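Local coordinates for protein heavy metal cation tricomponent efflux pump ZneA(CzcA-like) (Cupriavidus metallidurans, PDB 4K0J) that probably exports zinc ions in exchange for protons, as the inner-membrane pump of a three-component RND-type heavy-metal efflux system, at residues G178-F187 / L257-H268; L819-I830 / W845-Q853. One frame throughout, in Å; residues are numbered along the deposited sequence.

Contact 1: G178-F187 / L257-H268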
loop_
_atom_site.group_PDB
_atom_site.type_symbol
_atom_site.label_atom_id
_atom_site.label_comp_id
_atom_site.label_asym_id
_atom_site.label_seq_id
_atom_site.Cartn_x
_atom_site.Cartn_y
_atom_site.Cartn_z
ATOM N N GLY C 178 -18.036 -9.755 -34.436
ATOM C CA GLY C 178 -17.210 -10.773 -35.049
ATOM C C GLY C 178 -17.588 -12.171 -34.596
ATOM O O GLY C 178 -18.682 -12.385 -34.086
ATOM N N LEU C 179 -16.686 -13.129 -34.783
ATOM C CA LEU C 179 -17.007 -14.524 -34.523
ATOM C C LEU C 179 -15.831 -15.289 -33.947
ATOM O O LEU C 179 -14.828 -15.495 -34.630
ATOM C CB LEU C 179 -17.431 -15.212 -35.819
ATOM C CG LEU C 179 -18.539 -14.579 -36.657
ATOM C CD1 LEU C 179 -18.404 -15.026 -38.098
ATOM C CD2 LEU C 179 -19.909 -14.941 -36.100
ATOM N N THR C 180 -15.953 -15.722 -32.696
ATOM C CA THR C 180 -14.960 -16.625 -32.130
ATOM C C THR C 180 -15.132 -17.989 -32.795
ATOM O O THR C 180 -16.252 -18.420 -33.059
ATOM C CB THR C 180 -15.097 -16.750 -30.607
ATOM O OG1 THR C 180 -16.376 -17.300 -30.293
ATOM C CG2 THR C 180 -14.988 -15.392 -29.947
ATOM N N THR C 181 -14.020 -18.652 -33.082
ATOM C CA THR C 181 -14.045 -19.887 -33.857
ATOM C C THR C 181 -13.813 -21.102 -32.971
ATOM O O THR C 181 -12.859 -21.142 -32.192
ATOM C CB THR C 181 -12.974 -19.865 -34.978
ATOM O OG1 THR C 181 -13.216 -18.762 -35.862
ATOM C CG2 THR C 181 -12.991 -21.162 -35.776
ATOM N N GLN C 182 -14.683 -22.098 -33.089
ATOM C CA GLN C 182 -14.522 -23.321 -32.313
ATOM C C GLN C 182 -14.648 -24.563 -33.178
ATOM O O GLN C 182 -15.140 -24.498 -34.305
ATOM C CB GLN C 182 -15.508 -23.367 -31.140
ATOM C CG GLN C 182 -16.961 -23.180 -31.511
ATOM C CD GLN C 182 -17.835 -22.989 -30.291
ATOM O OE1 GLN C 182 -19.050 -23.207 -30.336
ATOM N NE2 GLN C 182 -17.218 -22.578 -29.185
ATOM N N PHE C 183 -14.174 -25.683 -32.643
ATOM C CA PHE C 183 -14.250 -26.978 -33.307
ATOM C C PHE C 183 -15.458 -27.688 -32.721
ATOM O O PHE C 183 -15.581 -27.790 -31.501
ATOM C CB PHE C 183 -12.997 -27.814 -33.012
ATOM C CG PHE C 183 -11.737 -27.310 -33.670
ATOM C CD1 PHE C 183 -11.027 -28.124 -34.538
ATOM C CD2 PHE C 183 -11.253 -26.039 -33.410
ATOM C CE1 PHE C 183 -9.864 -27.680 -35.143
ATOM C CE2 PHE C 183 -10.091 -25.585 -34.014
ATOM C CZ PHE C 183 -9.395 -26.408 -34.879
ATOM N N MET C 184 -16.357 -28.175 -33.567
ATOM C CA MET C 184 -17.544 -28.838 -33.040
ATOM C C MET C 184 -18.092 -29.974 -33.893
ATOM O O MET C 184 -18.226 -29.857 -35.112
ATOM C CB MET C 184 -18.645 -27.821 -32.730
ATOM C CG MET C 184 -19.147 -27.038 -33.927
ATOM S SD MET C 184 -20.361 -25.800 -33.439
ATOM C CE MET C 184 -20.996 -25.294 -35.033
ATOM N N LEU C 185 -18.396 -31.080 -33.222
ATOM C CA LEU C 185 -19.104 -32.191 -33.837
ATOM C C LEU C 185 -20.587 -31.964 -33.630
ATOM O O LEU C 185 -21.015 -31.573 -32.546
ATOM C CB LEU C 185 -18.681 -33.518 -33.200
ATOM C CG LEU C 185 -19.285 -34.833 -33.715
ATOM C CD1 LEU C 185 -20.595 -35.183 -33.020
ATOM C CD2 LEU C 185 -19.475 -34.810 -35.226
ATOM N N GLU C 186 -21.372 -32.222 -34.669
ATOM C CA GLU C 186 -22.812 -32.027 -34.594
ATOM C C GLU C 186 -23.562 -33.355 -34.462
ATOM O O GLU C 186 -23.974 -33.954 -35.458
ATOM C CB GLU C 186 -23.294 -31.227 -35.802
ATOM C CG GLU C 186 -22.591 -29.885 -35.937
ATOM C CD GLU C 186 -23.241 -28.975 -36.961
ATOM O OE1 GLU C 186 -23.860 -29.489 -37.919
ATOM O OE2 GLU C 186 -23.139 -27.739 -36.803
ATOM N N PHE C 187 -23.729 -33.794 -33.215
ATOM C CA PHE C 187 -24.359 -35.074 -32.888
ATOM C C PHE C 187 -25.763 -35.271 -33.456
ATOM O O PHE C 187 -26.539 -34.324 -33.607
ATOM C CB PHE C 187 -24.432 -35.259 -31.370
ATOM C CG PHE C 187 -23.199 -35.849 -30.765
ATOM C CD1 PHE C 187 -22.868 -37.176 -30.988
ATOM C CD2 PHE C 187 -22.376 -35.087 -29.956
ATOM C CE1 PHE C 187 -21.728 -37.729 -30.425
ATOM C CE2 PHE C 187 -21.236 -35.634 -29.389
ATOM C CZ PHE C 187 -20.913 -36.955 -29.624
ATOM N N LEU C 257 -19.840 -40.711 -37.372
ATOM C CA LEU C 257 -21.112 -40.272 -36.805
ATOM C C LEU C 257 -21.655 -39.033 -37.502
ATOM O O LEU C 257 -21.998 -39.070 -38.684
ATOM C CB LEU C 257 -20.970 -39.987 -35.308
ATOM C CG LEU C 257 -20.743 -41.186 -34.392
ATOM C CD1 LEU C 257 -20.851 -40.760 -32.940
ATOM C CD2 LEU C 257 -21.740 -42.282 -34.719
ATOM N N GLY C 258 -21.730 -37.935 -36.756
ATOM C CA GLY C 258 -22.276 -36.699 -37.275
ATOM C C GLY C 258 -21.240 -35.836 -37.961
ATOM O O GLY C 258 -20.106 -36.256 -38.183
ATOM N N ARG C 259 -21.635 -34.612 -38.288
ATOM C CA ARG C 259 -20.784 -33.695 -39.028
ATOM C C ARG C 259 -19.821 -32.970 -38.098
ATOM O O ARG C 259 -20.227 -32.093 -37.338
ATOM C CB ARG C 259 -21.653 -32.685 -39.780
ATOM C CG ARG C 259 -20.897 -31.761 -40.711
ATOM C CD ARG C 259 -21.854 -31.001 -41.623
ATOM N NE ARG C 259 -22.773 -30.145 -40.877
ATOM C CZ ARG C 259 -22.571 -28.849 -40.653
ATOM N NH1 ARG C 259 -21.482 -28.254 -41.120
ATOM N NH2 ARG C 259 -23.460 -28.146 -39.964
ATOM N N VAL C 260 -18.547 -33.349 -38.143
ATOM C CA VAL C 260 -17.520 -32.631 -37.393
ATOM C C VAL C 260 -16.944 -31.491 -38.229
ATOM O O VAL C 260 -16.276 -31.716 -39.240
ATOM C CB VAL C 260 -16.386 -33.561 -36.901
ATOM C CG1 VAL C 260 -15.981 -34.548 -37.987
ATOM C CG2 VAL C 260 -15.191 -32.741 -36.422
ATOM N N VAL C 261 -17.214 -30.262 -37.807
ATOM C CA VAL C 261 -16.806 -29.098 -38.577
ATOM C C VAL C 261 -16.319 -27.964 -37.692
ATOM O O VAL C 261 -16.427 -28.018 -36.464
ATOM C CB VAL C 261 -17.973 -28.551 -39.423
ATOM C CG1 VAL C 261 -18.205 -29.421 -40.644
ATOM C CG2 VAL C 261 -19.238 -28.437 -38.571
ATOM N N LEU C 262 -15.785 -26.935 -38.338
ATOM C CA LEU C 262 -15.526 -25.664 -37.686
ATOM C C LEU C 262 -16.870 -25.013 -37.363
ATOM O O LEU C 262 -17.906 -25.391 -37.909
ATOM C CB LEU C 262 -14.731 -24.751 -38.617
ATOM C CG LEU C 262 -13.389 -24.209 -38.136
ATOM C CD1 LEU C 262 -12.347 -25.315 -38.107
ATOM C CD2 LEU C 262 -12.946 -23.054 -39.027
ATOM N N GLY C 263 -16.854 -24.030 -36.476
ATOM C CA GLY C 263 -18.080 -23.371 -36.080
ATOM C C GLY C 263 -17.846 -22.262 -35.079
ATOM O O GLY C 263 -16.705 -21.915 -34.759
ATOM N N ASN C 264 -18.946 -21.708 -34.584
ATOM C CA ASN C 264 -18.904 -20.611 -33.636
ATOM C C ASN C 264 -20.000 -20.776 -32.598
ATOM O O ASN C 264 -21.083 -21.265 -32.913
ATOM C CB ASN C 264 -19.092 -19.291 -34.375
ATOM C CG ASN C 264 -20.388 -19.244 -35.151
ATOM O OD1 ASN C 264 -20.466 -19.729 -36.283
ATOM N ND2 ASN C 264 -21.417 -18.663 -34.547
ATOM N N PRO C 265 -19.728 -20.364 -31.353
ATOM C CA PRO C 265 -20.722 -20.461 -30.285
ATOM C C PRO C 265 -21.876 -19.505 -30.539
ATOM O O PRO C 265 -21.734 -18.595 -31.356
ATOM C CB PRO C 265 -19.941 -20.014 -29.054
ATOM C CG PRO C 265 -18.932 -19.093 -29.583
ATOM C CD PRO C 265 -18.512 -19.672 -30.899
ATOM N N GLN C 266 -22.998 -19.722 -29.858
ATOM C CA GLN C 266 -24.168 -18.867 -30.010
ATOM C C GLN C 266 -23.750 -17.428 -29.790
ATOM O O GLN C 266 -23.038 -17.122 -28.833
ATOM C CB GLN C 266 -25.269 -19.269 -29.030
ATOM C CG GLN C 266 -26.589 -18.544 -29.251
ATOM C CD GLN C 266 -27.789 -19.456 -29.087
ATOM O OE1 GLN C 266 -27.661 -20.594 -28.639
ATOM N NE2 GLN C 266 -28.960 -18.962 -29.462
ATOM N N ARG C 267 -24.187 -16.553 -30.689
ATOM C CA ARG C 267 -23.607 -15.218 -30.803
ATOM C C ARG C 267 -23.872 -14.314 -29.608
ATOM O O ARG C 267 -25.010 -14.179 -29.151
ATOM C CB ARG C 267 -24.049 -14.539 -32.101
ATOM C CG ARG C 267 -23.780 -15.361 -33.349
ATOM C CD ARG C 267 -23.883 -14.508 -34.597
ATOM N NE ARG C 267 -22.822 -13.508 -34.659
ATOM C CZ ARG C 267 -22.775 -12.535 -35.560
ATOM N NH1 ARG C 267 -23.734 -12.427 -36.469
ATOM N NH2 ARG C 267 -21.772 -11.670 -35.551
ATOM N N HIS C 268 -22.795 -13.710 -29.112
ATOM C CA HIS C 268 -22.838 -12.777 -27.994
ATOM C C HIS C 268 -23.827 -11.655 -28.302
ATOM O O HIS C 268 -24.987 -11.694 -27.895
ATOM C CB HIS C 268 -21.445 -12.177 -27.766
ATOM C CG HIS C 268 -20.319 -13.150 -27.953
ATOM N ND1 HIS C 268 -19.715 -13.803 -26.900
ATOM C CD2 HIS C 268 -19.675 -13.565 -29.071
ATOM C CE1 HIS C 268 -18.756 -14.587 -27.361
ATOM N NE2 HIS C 268 -18.711 -14.461 -28.676
#
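M184 and V261 form the centre of this antiparallel pairing, each backbone N bonded to the other's O at 2.9 Å. Q182 N adds a further bond to G263 O (2.6 Å), while the return bond from G263 N is bent and weak. Apolar contacts occupy both faces. On one, M184 has CG between its backbone N and carbonyl carbon (chi1 62°), and the extended chain sets CE against CA of G263 at 3.6 Å, where no side chain intervenes. On the other, L185 CD2 rests on V260 CB (3.7 Å). Among the charged groups, E186 OE1 makes a salt bridge to R259 NH2; the two chains run side by side, but carboxylate and guanidinium stand nearly perpendicular (87°). Beyond the strands, L179 CD2 covers one face of the R267 guanidinium, whose main ionic partner is D278. The amide end of Q182 crosses P265 at a slant, Q182 CD 3.4 Å from P265 CD. Nearby, Q266 binds S216 and I217 of a neighbouring subunit. With 182-187 also bonded to strand 750-758, strand 259-263 ends a four-stranded mixed sheet, consistent with the docking domain of RND pumps.

Contact 2: L819-I830 / W845-Q853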
loop_
_atom_site.group_PDB
_atom_site.type_symbol
_atom_site.label_atom_id
_atom_site.label_comp_id
_atom_site.label_asym_id
_atom_site.label_seq_id
_atom_site.Cartn_x
_atom_site.Cartn_y
_atom_site.Cartn_z
ATOM N N LEU C 819 -34.483 21.727 -13.711
ATOM C CA LEU C 819 -34.271 20.620 -12.791
ATOM C C LEU C 819 -34.980 20.883 -11.472
ATOM O O LEU C 819 -35.708 20.027 -10.981
ATOM C CB LEU C 819 -32.782 20.362 -12.557
ATOM C CG LEU C 819 -32.455 19.235 -11.571
ATOM C CD1 LEU C 819 -33.160 17.949 -11.959
ATOM C CD2 LEU C 819 -30.956 19.006 -11.485
ATOM N N SER C 820 -34.775 22.071 -10.912
ATOM C CA SER C 820 -35.372 22.427 -9.628
ATOM C C SER C 820 -36.893 22.411 -9.696
ATOM O O SER C 820 -37.548 21.631 -9.002
ATOM C CB SER C 820 -34.904 23.811 -9.185
ATOM O OG SER C 820 -35.502 24.822 -9.979
ATOM N N THR C 821 -37.447 23.282 -10.533
ATOM C CA THR C 821 -38.892 23.380 -10.701
ATOM C C THR C 821 -39.481 22.079 -11.240
ATOM O O THR C 821 -40.564 21.651 -10.824
ATOM C CB THR C 821 -39.275 24.554 -11.631
ATOM O OG1 THR C 821 -38.591 24.426 -12.883
ATOM C CG2 THR C 821 -38.898 25.883 -10.996
ATOM N N PHE C 822 -38.758 21.451 -12.163
ATOM C CA PHE C 822 -39.201 20.197 -12.750
ATOM C C PHE C 822 -39.305 19.095 -11.710
ATOM O O PHE C 822 -40.352 18.462 -11.567
ATOM C CB PHE C 822 -38.267 19.743 -13.868
ATOM C CG PHE C 822 -38.370 18.274 -14.167
ATOM C CD1 PHE C 822 -39.530 17.742 -14.713
ATOM C CD2 PHE C 822 -37.317 17.420 -13.888
ATOM C CE1 PHE C 822 -39.633 16.388 -14.981
ATOM C CE2 PHE C 822 -37.417 16.064 -14.156
ATOM C CZ PHE C 822 -38.576 15.549 -14.703
ATOM N N LEU C 823 -38.214 18.857 -10.991
ATOM C CA LEU C 823 -38.202 17.803 -9.990
ATOM C C LEU C 823 -39.190 18.119 -8.885
ATOM O O LEU C 823 -39.784 17.215 -8.315
ATOM C CB LEU C 823 -36.801 17.597 -9.414
ATOM C CG LEU C 823 -36.566 16.281 -8.669
ATOM C CD1 LEU C 823 -35.163 15.776 -8.956
ATOM C CD2 LEU C 823 -36.790 16.439 -7.170
ATOM N N GLU C 824 -39.370 19.404 -8.593
ATOM C CA GLU C 824 -40.378 19.833 -7.630
ATOM C C GLU C 824 -41.768 19.359 -8.056
ATOM O O GLU C 824 -42.470 18.676 -7.300
ATOM C CB GLU C 824 -40.371 21.353 -7.499
ATOM C CG GLU C 824 -41.493 21.903 -6.640
ATOM C CD GLU C 824 -41.529 23.418 -6.637
ATOM O OE1 GLU C 824 -40.754 24.034 -7.399
ATOM O OE2 GLU C 824 -42.331 23.996 -5.872
ATOM N N GLU C 825 -42.145 19.718 -9.280
ATOM C CA GLU C 825 -43.442 19.350 -9.838
ATOM C C GLU C 825 -43.662 17.841 -9.905
ATOM O O GLU C 825 -44.643 17.325 -9.371
ATOM C CB GLU C 825 -43.600 19.960 -11.229
ATOM C CG GLU C 825 -44.841 19.510 -11.969
ATOM C CD GLU C 825 -44.964 20.161 -13.332
ATOM O OE1 GLU C 825 -45.242 19.440 -14.314
ATOM O OE2 GLU C 825 -44.785 21.395 -13.420
ATOM N N ALA C 826 -42.745 17.137 -10.564
ATOM C CA ALA C 826 -42.875 15.695 -10.744
ATOM C C ALA C 826 -42.874 14.941 -9.416
ATOM O O ALA C 826 -43.767 14.130 -9.161
ATOM C CB ALA C 826 -41.786 15.171 -11.657
ATOM N N ARG C 827 -41.879 15.210 -8.572
ATOM C CA ARG C 827 -41.806 14.575 -7.254
ATOM C C ARG C 827 -43.052 14.862 -6.418
ATOM O O ARG C 827 -43.511 14.002 -5.663
ATOM C CB ARG C 827 -40.540 15.004 -6.505
ATOM C CG ARG C 827 -40.540 14.715 -5.015
ATOM C CD ARG C 827 -39.346 15.369 -4.331
ATOM N NE ARG C 827 -38.113 14.604 -4.497
ATOM C CZ ARG C 827 -37.642 13.743 -3.599
ATOM N NH1 ARG C 827 -38.298 13.538 -2.464
ATOM N NH2 ARG C 827 -36.515 13.086 -3.831
ATOM N N MET C 828 -43.607 16.064 -6.560
ATOM C CA MET C 828 -44.864 16.380 -5.887
ATOM C C MET C 828 -45.999 15.513 -6.436
ATOM O O MET C 828 -46.840 15.024 -5.683
ATOM C CB MET C 828 -45.209 17.868 -6.017
ATOM C CG MET C 828 -46.394 18.308 -5.164
ATOM S SD MET C 828 -46.662 20.091 -5.169
ATOM C CE MET C 828 -45.109 20.671 -4.486
ATOM N N ARG C 829 -46.008 15.312 -7.749
ATOM C CA ARG C 829 -47.037 14.491 -8.379
ATOM C C ARG C 829 -46.859 12.996 -8.095
ATOM O O ARG C 829 -47.758 12.198 -8.357
ATOM C CB ARG C 829 -47.077 14.742 -9.889
ATOM C CG ARG C 829 -47.436 16.169 -10.276
ATOM C CD ARG C 829 -47.475 16.331 -11.784
ATOM N NE ARG C 829 -48.412 15.397 -12.400
ATOM C CZ ARG C 829 -48.602 15.280 -13.710
ATOM N NH1 ARG C 829 -47.914 16.041 -14.551
ATOM N NH2 ARG C 829 -49.479 14.403 -14.180
ATOM N N ILE C 830 -45.697 12.621 -7.564
ATOM C CA ILE C 830 -45.419 11.225 -7.220
ATOM C C ILE C 830 -46.168 10.793 -5.955
ATOM O O ILE C 830 -46.611 9.647 -5.844
ATOM C CB ILE C 830 -43.897 10.975 -7.046
ATOM C CG1 ILE C 830 -43.177 11.115 -8.387
ATOM C CG2 ILE C 830 -43.623 9.594 -6.466
ATOM C CD1 ILE C 830 -43.639 10.124 -9.426
ATOM N N TRP C 845 -35.687 8.963 -5.230
ATOM C CA TRP C 845 -35.176 9.616 -6.430
ATOM C C TRP C 845 -33.655 9.535 -6.436
ATOM O O TRP C 845 -33.028 9.493 -5.378
ATOM C CB TRP C 845 -35.636 11.075 -6.488
ATOM C CG TRP C 845 -37.056 11.226 -6.926
ATOM C CD1 TRP C 845 -38.177 11.043 -6.166
ATOM C CD2 TRP C 845 -37.514 11.576 -8.237
ATOM N NE1 TRP C 845 -39.303 11.257 -6.924
ATOM C CE2 TRP C 845 -38.923 11.588 -8.199
ATOM C CE3 TRP C 845 -36.871 11.881 -9.439
ATOM C CZ2 TRP C 845 -39.695 11.894 -9.318
ATOM C CZ3 TRP C 845 -37.640 12.185 -10.546
ATOM C CH2 TRP C 845 -39.036 12.191 -10.478
ATOM N N GLY C 846 -33.060 9.503 -7.626
ATOM C CA GLY C 846 -31.616 9.385 -7.742
ATOM C C GLY C 846 -31.060 10.024 -9.000
ATOM O O GLY C 846 -31.813 10.386 -9.905
ATOM N N GLY C 847 -29.739 10.160 -9.057
ATOM C CA GLY C 847 -29.083 10.752 -10.210
ATOM C C GLY C 847 -28.490 12.111 -9.900
ATOM O O GLY C 847 -27.840 12.298 -8.869
ATOM N N GLN C 848 -28.716 13.070 -10.792
ATOM C CA GLN C 848 -28.226 14.429 -10.586
ATOM C C GLN C 848 -29.060 15.175 -9.546
ATOM O O GLN C 848 -28.787 16.332 -9.232
ATOM C CB GLN C 848 -28.172 15.201 -11.907
ATOM C CG GLN C 848 -27.040 14.760 -12.829
ATOM C CD GLN C 848 -26.924 15.617 -14.076
ATOM O OE1 GLN C 848 -25.932 15.547 -14.802
ATOM N NE2 GLN C 848 -27.940 16.430 -14.333
ATOM N N PHE C 849 -30.081 14.503 -9.026
ATOM C CA PHE C 849 -30.840 15.002 -7.889
ATOM C C PHE C 849 -29.914 15.077 -6.680
ATOM O O PHE C 849 -29.856 16.095 -5.986
ATOM C CB PHE C 849 -32.026 14.075 -7.608
ATOM C CG PHE C 849 -32.641 14.257 -6.244
ATOM C CD1 PHE C 849 -32.347 13.377 -5.215
ATOM C CD2 PHE C 849 -33.514 15.302 -5.992
ATOM C CE1 PHE C 849 -32.910 13.538 -3.963
ATOM C CE2 PHE C 849 -34.082 15.466 -4.742
ATOM C CZ PHE C 849 -33.778 14.585 -3.727
ATOM N N GLU C 850 -29.181 13.993 -6.443
ATOM C CA GLU C 850 -28.227 13.941 -5.344
ATOM C C GLU C 850 -27.097 14.932 -5.575
ATOM O O GLU C 850 -26.595 15.552 -4.634
ATOM C CB GLU C 850 -27.667 12.527 -5.174
ATOM C CG GLU C 850 -26.548 12.431 -4.147
ATOM C CD GLU C 850 -26.314 11.017 -3.660
ATOM O OE1 GLU C 850 -25.140 10.592 -3.605
ATOM O OE2 GLU C 850 -27.304 10.335 -3.320
ATOM N N ASN C 851 -26.700 15.075 -6.835
ATOM C CA ASN C 851 -25.696 16.061 -7.205
ATOM C C ASN C 851 -26.151 17.471 -6.815
ATOM O O ASN C 851 -25.405 18.224 -6.180
ATOM C CB ASN C 851 -25.382 15.979 -8.705
ATOM C CG ASN C 851 -24.561 14.749 -9.070
ATOM O OD1 ASN C 851 -23.946 14.119 -8.208
ATOM N ND2 ASN C 851 -24.538 14.413 -10.357
ATOM N N GLN C 852 -27.385 17.808 -7.183
ATOM C CA GLN C 852 -27.979 19.096 -6.834
ATOM C C GLN C 852 -28.026 19.292 -5.326
ATOM O O GLN C 852 -27.704 20.372 -4.826
ATOM C CB GLN C 852 -29.396 19.206 -7.401
ATOM C CG GLN C 852 -30.114 20.501 -7.036
ATOM C CD GLN C 852 -31.629 20.375 -7.112
ATOM O OE1 GLN C 852 -32.272 20.977 -7.972
ATOM N NE2 GLN C 852 -32.206 19.595 -6.202
ATOM N N GLN C 853 -28.429 18.247 -4.607
ATOM C CA GLN C 853 -28.495 18.306 -3.147
ATOM C C GLN C 853 -27.137 18.606 -2.508
ATOM O O GLN C 853 -27.009 19.541 -1.712
ATOM C CB GLN C 853 -29.082 17.015 -2.572
ATOM C CG GLN C 853 -30.594 16.924 -2.675
ATOM C CD GLN C 853 -31.168 15.784 -1.856
ATOM O OE1 GLN C 853 -30.663 14.662 -1.891
ATOM N NE2 GLN C 853 -32.228 16.069 -1.108
#
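R827 runs over one face of the W845 indole, its chain pointing against that of the tryptophan. Its CB sits above that face toward the rim, and W845 CD1 lies in turn over one face of the guanidinium, the two planes 34° apart. In the plane of the indole, at its edge, I830 CG1 touches W845 CZ2 at 3.7 Å. The ring of F849 has CB of W845 over the rim of one face and CG of Q853 over the other; R827 NH2 comes obliquely to its CZ, with guanidinium and phenyl only 19° from parallel. The arginine reaches both rings because its chain starts anti to the backbone N and then bends at chi3 (-80°), turning the charged end between the two aromatic side chains.

Toward the N-terminus of the helix the contact is aliphatic. L823 crosses F849 at about a right angle, and both methyls of L823 meet CD2 of F849, L823 CD1 at 3.4 Å and L823 CD2 at 3.7 Å. A826 CB approaches W845 CH2 obliquely at 4.2 Å. At the N-terminal end, L819 and Q852 reach toward each other from the two segments, Q852 OE1 lying 4.0 Å from L819 CG. No hydrogen bond joins the segments, so they are held by packing alone.

W845 also packs on L690 of helix 676-690 and V669 of strand 667-672. Helix 820-830 packs through its side chains on edge strand 843-847 and the start of helix 848-873. The strand closes a four-stranded antiparallel sheet in the order 2-3-1-4, the ferredoxin-like beta-alpha-beta arrangement typical of RND porter subdomains.

In the fold
The two contacts do not touch: their centres are 52 Å apart, and their nearest atoms about 29 Å. Contact 1 lies about 40 Å from the centre of the chain, contact 2 about 20 Å, beside helix 848-873, which runs on into a predicted transmembrane span. They are in series along the sequence, yet the chain path connects their two sheets. Between strands 699-701 and 807-812 of the sheet at contact 2, the chain leaves to form strands 741-747 and 750-758, which complete the sheet of contact 1. An insertion in one subdomain thereby builds part of another, consistent with the RND plan of docking domain, porter domain and membrane helices.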